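Local coordinates for protein L-fuculose phosphate aldolase (Streptococcus pneumoniae, PDB 4C24) that is probably a metal-dependent aldolase of the class II aldolase and adducin family that binds zinc and assembles from four chains, at residues A[17-22]-A[51-55]. Residues are numbered along the deposited sequence; the frame is centred on the assembly and turned at random.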
# COMPACT_ATOMS: atom_id res chain seq x y z
N GLY A 17 -14.55 0.46 15.02
CA GLY A 17 -14.94 -0.25 13.80
C GLY A 17 -14.54 0.54 12.58
O GLY A 17 -13.83 0.05 11.70
N LYS A 18 -14.96 1.80 12.54
CA LYS A 18 -14.59 2.67 11.47
C LYS A 18 -13.08 2.86 11.37
O LYS A 18 -12.55 2.85 10.26
CB LYS A 18 -15.28 4.03 11.64
CG LYS A 18 -16.77 3.92 11.52
CD LYS A 18 -17.38 5.29 11.75
CE LYS A 18 -18.85 5.21 11.44
NZ LYS A 18 -19.40 6.59 11.41
N LYS A 19 -12.40 3.05 12.50
CA LYS A 19 -10.93 3.26 12.51
C LYS A 19 -10.21 2.08 11.87
O LYS A 19 -9.24 2.27 11.13
CB LYS A 19 -10.38 3.50 13.91
N LEU A 20 -10.71 0.88 12.11
CA LEU A 20 -10.08 -0.30 11.48
C LEU A 20 -10.10 -0.20 9.95
O LEU A 20 -9.13 -0.53 9.29
CB LEU A 20 -10.76 -1.59 11.95
CG LEU A 20 -10.47 -2.08 13.36
CD1 LEU A 20 -11.43 -3.21 13.68
CD2 LEU A 20 -9.03 -2.58 13.53
N VAL A 21 -11.20 0.30 9.37
CA VAL A 21 -11.28 0.45 7.90
C VAL A 21 -10.52 1.69 7.44
O VAL A 21 -9.83 1.67 6.44
CB VAL A 21 -12.75 0.53 7.41
CG1 VAL A 21 -12.82 0.54 5.88
CG2 VAL A 21 -13.59 -0.60 7.98
N GLU A 22 -10.65 2.79 8.19
CA GLU A 22 -10.03 4.06 7.78
C GLU A 22 -8.51 3.92 7.67
O GLU A 22 -7.89 4.46 6.75
CB GLU A 22 -10.40 5.16 8.79
CG GLU A 22 -11.88 5.54 8.79
CD GLU A 22 -12.34 6.38 9.99
OE1 GLU A 22 -11.59 6.54 10.98
OE2 GLU A 22 -13.48 6.89 9.95
N ASP A 51 -21.74 -4.03 7.48
CA ASP A 51 -20.61 -3.15 7.14
C ASP A 51 -20.34 -2.17 8.29
O ASP A 51 -21.27 -1.57 8.84
CB ASP A 51 -20.96 -2.37 5.86
CG ASP A 51 -19.75 -1.70 5.22
OD1 ASP A 51 -19.16 -0.78 5.83
OD2 ASP A 51 -19.41 -2.07 4.07
N PHE A 52 -19.07 -2.02 8.66
CA PHE A 52 -18.70 -1.15 9.79
C PHE A 52 -19.21 0.28 9.64
O PHE A 52 -19.48 0.95 10.63
CB PHE A 52 -17.18 -1.14 10.01
CG PHE A 52 -16.65 -2.36 10.74
CD1 PHE A 52 -17.44 -3.07 11.64
CD2 PHE A 52 -15.35 -2.77 10.54
CE1 PHE A 52 -16.95 -4.18 12.30
CE2 PHE A 52 -14.84 -3.88 11.21
CZ PHE A 52 -15.64 -4.59 12.09
N PHE A 53 -19.33 0.73 8.40
CA PHE A 53 -19.77 2.10 8.16
C PHE A 53 -21.29 2.27 8.18
O PHE A 53 -21.80 3.38 8.05
CB PHE A 53 -19.15 2.62 6.86
CG PHE A 53 -17.82 3.25 7.07
CD1 PHE A 53 -17.74 4.59 7.43
CD2 PHE A 53 -16.66 2.51 6.99
CE1 PHE A 53 -16.52 5.20 7.65
CE2 PHE A 53 -15.43 3.11 7.21
CZ PHE A 53 -15.36 4.45 7.55
N GLU A 54 -21.99 1.16 8.40
CA GLU A 54 -23.45 1.15 8.46
C GLU A 54 -23.98 0.73 9.83
O GLU A 54 -25.19 0.62 10.02
CB GLU A 54 -24.02 0.23 7.38
CG GLU A 54 -23.68 0.67 5.96
CD GLU A 54 -24.60 0.07 4.92
OE1 GLU A 54 -24.56 -1.17 4.74
OE2 GLU A 54 -25.36 0.83 4.29
N ILE A 55 -23.09 0.50 10.79
CA ILE A 55 -23.51 0.09 12.13
C ILE A 55 -24.04 1.28 12.95
O ILE A 55 -23.34 2.28 13.13
CB ILE A 55 -22.39 -0.64 12.91
CG1 ILE A 55 -21.88 -1.84 12.12
CG2 ILE A 55 -22.90 -1.09 14.28
CD1 ILE A 55 -20.70 -2.53 12.78
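Phe52 lays one face of its ring over Gly17, whose CA sits 4.2 Å from the centroid of that ring, 15° off its normal, a CH-pi contact. A general principle is at work: where a glycine exposes the helix backbone, an aromatic ring can settle directly on it, and here Phe52 CD2 comes within 3.4 Å of Gly17 O. Val21 CG2 meets the edge of the same ring, 3.8 Å from Phe52 CD2, while Leu33 of strand 32-37 touches both Phe52 and Leu20. The Phe52 side chain lies about 9 Å from a bound zinc ion. Nearer the surface, Phe53 also has a CH-pi partner over one face, this time a side-chain methylene: Lys18 CG lies 4.2 Å from the centroid of the Phe53 ring, whose edge reaches Val21 and Glu22. Phe53 N donates to Asp51 OD1 (3.0 Å), an Asx turn. Apolar side chains and the methylenes of Lys18 and Glu22 thus join the C-terminal end of helix 7-22 to the loop between strands 42-45 and 61-64, within the class II aldolase/adducin (AraD-like) fold.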